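Local coordinates for GDSL-like protein (Roseburia intestinalis L1-82, PDB 6HFZ) that removes acetyl groups from acetylated mannans, as a two-domain esterase of a gut commensal bacterium, at residues A[100-105]-A[134-139]; A[298-303]-A[354-359]. One frame throughout, in Å; residues are numbered along the deposited sequence.

Contact 1: A[100-105]-A[134-139]; sequences PDFVII and KPAVLL
F102, V103, I104 and I105 pair with A136, V137, L138 and L139 as neighbouring parallel strands of a beta-alpha-beta unit, with helix 115-129 making the crossover, in the central sheet of the SGNH (GDSL) hydrolase fold. The backbone N and O of both A136 and L138 are used, meeting in turn D101 O, V103 N, V103 O and I105 N. V103 N gives a bond of 2.8 Å to A136 O, while V103 O receives L138 N at 3.0 Å with an N-H...O angle of 165°. I105 N continues the pattern to L138 O at 3.1 Å. At the entry to the pair, A136 N reaches D101 O at 3.0 Å, more bent at 141°. The carboxylate of D101 faces elsewhere, to R26 and the backbone N of N34.

On the face carrying F102, I104, A136 and L138, the L138 side chain lies alongside those of F102 and I104 and points the same way. Its chi1 of 170° sets CG anti to the backbone N. The CD2 methyl of L138 touches both neighbours, 3.9 Å from I104 CG1 and 4.1 Å from F102 CZ at the far end of the ring. Helix 18-28 covers this face through L20 and V23, and W63 meets the F102 ring edge-to-face. An alanine at I104 would remove CG1, CG2 and CD1, and would probably leave L138 CD2 without the CG1 and CD1 it packs on.

The other face looks toward helix 115-129, where V103 meets V128, I105 meets Y121 and L124, and L139 meets Y121. Here V103 CG2 leans on the P135 ring, and I105 crosses V137 obliquely, I105 CD1 against V137 CG1 at 3.8 Å.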
loop_
_atom_site.group_PDB
_atom_site.type_symbol
_atom_site.label_atom_id
_atom_site.label_comp_id
_atom_site.label_asym_id
_atom_site.label_seq_id
_atom_site.Cartn_x
_atom_site.Cartn_y
_atom_site.Cartn_z
ATOM N N PRO A 100 -13.649 -2.639 8.548
ATOM C CA PRO A 100 -14.086 -3.033 7.215
ATOM C C PRO A 100 -14.675 -4.449 7.249
ATOM O O PRO A 100 -14.228 -5.312 8.044
ATOM C CB PRO A 100 -12.758 -3.005 6.414
ATOM C CG PRO A 100 -11.710 -3.375 7.468
ATOM C CD PRO A 100 -12.195 -2.646 8.712
ATOM N N ASP A 101 -15.614 -4.706 6.336
ATOM C CA ASP A 101 -16.259 -6.021 6.143
ATOM C C ASP A 101 -15.721 -6.747 4.899
ATOM O O ASP A 101 -15.654 -7.992 4.851
ATOM C CB ASP A 101 -17.774 -5.837 6.082
ATOM C CG ASP A 101 -18.347 -5.328 7.409
ATOM O OD1 ASP A 101 -18.189 -6.058 8.439
ATOM O OD2 ASP A 101 -18.860 -4.154 7.437
ATOM N N PHE A 102 -15.172 -5.970 3.981
ATOM C CA PHE A 102 -14.609 -6.411 2.732
ATOM C C PHE A 102 -13.402 -5.507 2.450
ATOM O O PHE A 102 -13.519 -4.295 2.613
ATOM C CB PHE A 102 -15.665 -6.264 1.630
ATOM C CG PHE A 102 -15.169 -6.472 0.212
ATOM C CD1 PHE A 102 -15.176 -7.730 -0.360
ATOM C CD2 PHE A 102 -14.783 -5.382 -0.564
ATOM C CE1 PHE A 102 -14.727 -7.920 -1.667
ATOM C CE2 PHE A 102 -14.364 -5.563 -1.876
ATOM C CZ PHE A 102 -14.344 -6.834 -2.419
ATOM N N VAL A 103 -12.255 -6.113 2.127
ATOM C CA VAL A 103 -11.007 -5.412 1.871
ATOM C C VAL A 103 -10.411 -5.950 0.562
ATOM O O VAL A 103 -10.152 -7.142 0.481
ATOM C CB VAL A 103 -9.976 -5.648 3.000
ATOM C CG1 VAL A 103 -8.651 -4.954 2.667
ATOM C CG2 VAL A 103 -10.524 -5.190 4.350
ATOM N N ILE A 104 -10.218 -5.056 -0.402
ATOM C CA ILE A 104 -9.328 -5.303 -1.564
ATOM C C ILE A 104 -7.924 -4.815 -1.227
ATOM O O ILE A 104 -7.749 -3.657 -0.719
ATOM C CB ILE A 104 -9.870 -4.634 -2.834
ATOM C CG1 ILE A 104 -10.921 -5.554 -3.462
ATOM C CG2 ILE A 104 -8.718 -4.296 -3.824
ATOM C CD1 ILE A 104 -11.724 -4.946 -4.583
ATOM N N ILE A 105 -6.948 -5.682 -1.492
ATOM C CA ILE A 105 -5.576 -5.346 -1.329
ATOM C C ILE A 105 -4.916 -5.279 -2.713
ATOM O O ILE A 105 -4.963 -6.231 -3.463
ATOM C CB ILE A 105 -4.866 -6.348 -0.410
ATOM C CG1 ILE A 105 -5.416 -6.335 1.012
ATOM C CG2 ILE A 105 -3.374 -6.079 -0.425
ATOM C CD1 ILE A 105 -4.848 -7.391 1.874
ATOM N N LYS A 134 -12.613 -9.632 11.038
ATOM C CA LYS A 134 -12.448 -10.864 10.219
ATOM C C LYS A 134 -12.984 -10.601 8.818
ATOM O O LYS A 134 -13.850 -11.328 8.303
ATOM C CB LYS A 134 -13.165 -12.062 10.853
ATOM C CG LYS A 134 -12.673 -12.435 12.254
ATOM C CD LYS A 134 -11.282 -12.985 12.234
ATOM C CE LYS A 134 -10.831 -13.617 13.534
ATOM N NZ LYS A 134 -10.193 -12.595 14.389
ATOM N N PRO A 135 -12.479 -9.554 8.149
ATOM C CA PRO A 135 -12.994 -9.171 6.837
ATOM C C PRO A 135 -12.725 -10.200 5.731
ATOM O O PRO A 135 -11.749 -10.903 5.766
ATOM C CB PRO A 135 -12.228 -7.885 6.522
ATOM C CG PRO A 135 -10.936 -8.071 7.255
ATOM C CD PRO A 135 -11.344 -8.712 8.566
ATOM N N ALA A 136 -13.656 -10.281 4.774
ATOM C CA ALA A 136 -13.394 -10.913 3.501
ATOM C C ALA A 136 -12.291 -10.111 2.808
ATOM O O ALA A 136 -12.327 -8.873 2.810
ATOM C CB ALA A 136 -14.633 -10.946 2.648
ATOM N N VAL A 137 -11.308 -10.833 2.282
ATOM C CA VAL A 137 -10.161 -10.218 1.610
ATOM C C VAL A 137 -10.109 -10.745 0.177
ATOM O O VAL A 137 -10.236 -11.951 -0.044
ATOM C CB VAL A 137 -8.860 -10.533 2.354
ATOM C CG1 VAL A 137 -7.625 -9.994 1.626
ATOM C CG2 VAL A 137 -8.879 -10.026 3.788
ATOM N N LEU A 138 -9.965 -9.823 -0.785
ATOM C CA LEU A 138 -9.772 -10.141 -2.193
ATOM C C LEU A 138 -8.490 -9.441 -2.668
ATOM O O LEU A 138 -8.360 -8.193 -2.500
ATOM C CB LEU A 138 -10.989 -9.651 -2.978
ATOM C CG LEU A 138 -10.873 -9.677 -4.500
ATOM C CD1 LEU A 138 -10.789 -11.112 -4.957
ATOM C CD2 LEU A 138 -12.060 -8.952 -5.121
ATOM N N LEU A 139 -7.568 -10.199 -3.254
ATOM C CA LEU A 139 -6.337 -9.603 -3.765
ATOM C C LEU A 139 -6.585 -9.169 -5.210
ATOM O O LEU A 139 -7.249 -9.887 -6.002
ATOM C CB LEU A 139 -5.173 -10.593 -3.662
ATOM C CG LEU A 139 -4.924 -11.216 -2.294
ATOM C CD1 LEU A 139 -3.645 -11.996 -2.296
ATOM C CD2 LEU A 139 -4.854 -10.188 -1.180
#

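Contact 2: A[298-303]-A[354-359]; sequences KLPAPV and HENDAV
A cis peptide bond joins L299 to P300, and P300, the residue after it, is gripped by the loop H354-V359 from several directions at once. Its carbonyl O takes the hydrogen bond of A358 N at 2.8 Å, nearly straight at 167°. Its ring meets the side chains of H354, N356 and D357 and the carbonyl of N356. P300 CB sits over one face of the H354 imidazole, 4.2 Å from the centroid and toward the rim, a CH-pi contact. P300 CD lies 3.2 Å from N356 O. A chi1 of 58° brings N356 CG to the proline's side, and the N356 side chain crosses that of P300 at about a right angle, with OD1 and ND2 both near P300 CG.

The carboxylate of D357 serves H354 twice. OD1 receives H354 ND1 at 2.8 Å on its syn side, and OD2 receives the backbone N of H354 at 2.9 Å, approached from well above the carboxylate plane. The ND1 bond restrains the turn of the ring, whose CE1 lies toward A301 O, near the ring plane; the bond to the backbone N ties the start of the turn to the same carboxylate. D357 OD2 also lies 3.6 Å from P302 CG.

At the other end, V359 CG2 rests 4.0 Å from A301 CB. V359 O is buried without a polar partner in the model, and P302 CD comes within 3.4 Å of it. N321 takes the backbone N of A301 from outside, adding a second grip on this loop.

H354 to D357 form a type I beta turn, tied by D357 N to H354 O. The two loops, 295-303 and 352-361, each run between the two antiparallel sheets of the second domain and meet at its end, consistent with a beta-sandwich.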
loop_
_atom_site.group_PDB
_atom_site.type_symbol
_atom_site.label_atom_id
_atom_site.label_comp_id
_atom_site.label_asym_id
_atom_site.label_seq_id
_atom_site.Cartn_x
_atom_site.Cartn_y
_atom_site.Cartn_z
ATOM N N LYS A 298 10.314 19.722 -6.478
ATOM C CA LYS A 298 10.702 21.131 -6.321
ATOM C C LYS A 298 12.151 21.160 -5.847
ATOM O O LYS A 298 12.415 20.737 -4.728
ATOM C CB LYS A 298 9.781 21.827 -5.320
ATOM C CG LYS A 298 8.361 22.049 -5.816
ATOM C CD LYS A 298 7.511 22.838 -4.851
ATOM C CE LYS A 298 6.043 22.463 -4.926
ATOM N NZ LYS A 298 5.187 23.516 -4.329
ATOM N N LEU A 299 13.063 21.608 -6.728
ATOM C CA LEU A 299 14.490 21.454 -6.584
ATOM C C LEU A 299 15.149 22.828 -6.419
ATOM O O LEU A 299 14.608 23.833 -6.897
ATOM C CB LEU A 299 15.040 20.812 -7.861
ATOM C CG LEU A 299 14.666 19.358 -8.175
ATOM C CD1 LEU A 299 15.506 18.862 -9.346
ATOM C CD2 LEU A 299 14.857 18.455 -6.959
ATOM N N PRO A 300 16.331 22.882 -5.797
ATOM C CA PRO A 300 16.974 21.780 -5.109
ATOM C C PRO A 300 16.387 21.581 -3.704
ATOM O O PRO A 300 15.590 22.380 -3.230
ATOM C CB PRO A 300 18.458 22.167 -5.046
ATOM C CG PRO A 300 18.459 23.673 -5.003
ATOM C CD PRO A 300 17.089 24.115 -5.488
ATOM N N ALA A 301 16.806 20.486 -3.056
ATOM C CA ALA A 301 16.382 20.115 -1.717
ATOM C C ALA A 301 17.568 19.522 -0.947
ATOM O O ALA A 301 18.614 19.201 -1.528
ATOM C CB ALA A 301 15.246 19.129 -1.815
ATOM N N PRO A 302 17.461 19.413 0.386
ATOM C CA PRO A 302 18.547 18.917 1.217
ATOM C C PRO A 302 18.781 17.418 1.071
ATOM O O PRO A 302 17.948 16.697 0.478
ATOM C CB PRO A 302 18.076 19.171 2.646
ATOM C CG PRO A 302 17.071 20.256 2.509
ATOM C CD PRO A 302 16.360 19.906 1.221
ATOM N N VAL A 303 19.933 17.002 1.577
ATOM C CA VAL A 303 20.331 15.613 1.690
ATOM C C VAL A 303 20.573 15.338 3.162
ATOM O O VAL A 303 21.131 16.195 3.857
ATOM C CB VAL A 303 21.588 15.314 0.854
ATOM C CG1 VAL A 303 22.002 13.860 1.000
ATOM C CG2 VAL A 303 21.386 15.693 -0.622
ATOM N N HIS A 354 21.389 23.852 0.325
ATOM C CA HIS A 354 21.634 24.770 -0.735
ATOM C C HIS A 354 20.952 26.090 -0.401
ATOM O O HIS A 354 19.853 26.099 0.151
ATOM C CB HIS A 354 21.159 24.224 -2.094
ATOM C CG HIS A 354 21.555 22.809 -2.344
ATOM N ND1 HIS A 354 20.809 21.748 -1.870
ATOM C CD2 HIS A 354 22.608 22.280 -3.001
ATOM C CE1 HIS A 354 21.374 20.619 -2.257
ATOM N NE2 HIS A 354 22.476 20.917 -2.949
ATOM N N GLU A 355 21.624 27.199 -0.751
ATOM C CA GLU A 355 21.119 28.527 -0.422
ATOM C C GLU A 355 19.692 28.673 -0.970
ATOM O O GLU A 355 18.807 29.241 -0.315
ATOM C CB GLU A 355 22.071 29.589 -0.983
ATOM C CG GLU A 355 22.412 30.678 0.017
ATOM C CD GLU A 355 21.220 31.449 0.561
ATOM O OE1 GLU A 355 21.234 31.762 1.771
ATOM O OE2 GLU A 355 20.284 31.738 -0.223
ATOM N N ASN A 356 19.476 28.106 -2.158
ATOM C CA ASN A 356 18.226 28.227 -2.904
ATOM C C ASN A 356 17.313 26.993 -2.713
ATOM O O ASN A 356 16.541 26.676 -3.605
ATOM C CB ASN A 356 18.524 28.450 -4.392
ATOM C CG ASN A 356 19.350 27.355 -5.043
ATOM O OD1 ASN A 356 20.208 26.735 -4.407
ATOM N ND2 ASN A 356 19.116 27.125 -6.328
ATOM N N ASP A 357 17.392 26.277 -1.585
ATOM C CA ASP A 357 16.551 25.064 -1.408
ATOM C C ASP A 357 15.074 25.467 -1.501
ATOM O O ASP A 357 14.658 26.416 -0.853
ATOM C CB ASP A 357 16.847 24.355 -0.078
ATOM C CG ASP A 357 17.993 23.355 -0.166
ATOM O OD1 ASP A 357 18.286 22.869 -1.284
ATOM O OD2 ASP A 357 18.607 23.081 0.867
ATOM N N ALA A 358 14.302 24.741 -2.323
ATOM C CA ALA A 358 12.857 25.058 -2.594
ATOM C C ALA A 358 11.978 24.634 -1.413
ATOM O O ALA A 358 10.894 25.185 -1.149
ATOM C CB ALA A 358 12.433 24.360 -3.868
ATOM N N VAL A 359 12.431 23.585 -0.725
ATOM C CA VAL A 359 11.697 22.974 0.358
ATOM C C VAL A 359 12.698 22.499 1.409
ATOM O O VAL A 359 13.854 22.187 1.116
ATOM C CB VAL A 359 10.864 21.758 -0.114
ATOM C CG1 VAL A 359 9.770 22.129 -1.104
ATOM C CG2 VAL A 359 11.739 20.645 -0.671
#

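Overall arrangement
Following the chain from the N terminus, contact 1 opens at 100-105 on strand 102-106, the chain passes through helix 115-129, and contact 1 closes at 134-139 on strand 136-141, 28 residues lying between. The chain then goes on through the remaining helices of the hydrolase portion and enters the beta-rich part. There contact 2 opens in the loop 298-303 and closes at 354-359, enclosing 50 residues with four strands and no helix. The two neither nest nor cross. The centres of contact 1 and contact 2 lie about 42 Å apart, on opposite sides of the chain's centre. Contact 1 ties adjacent strands inside the buried sheet, and contact 2 joins surface loops of the second domain.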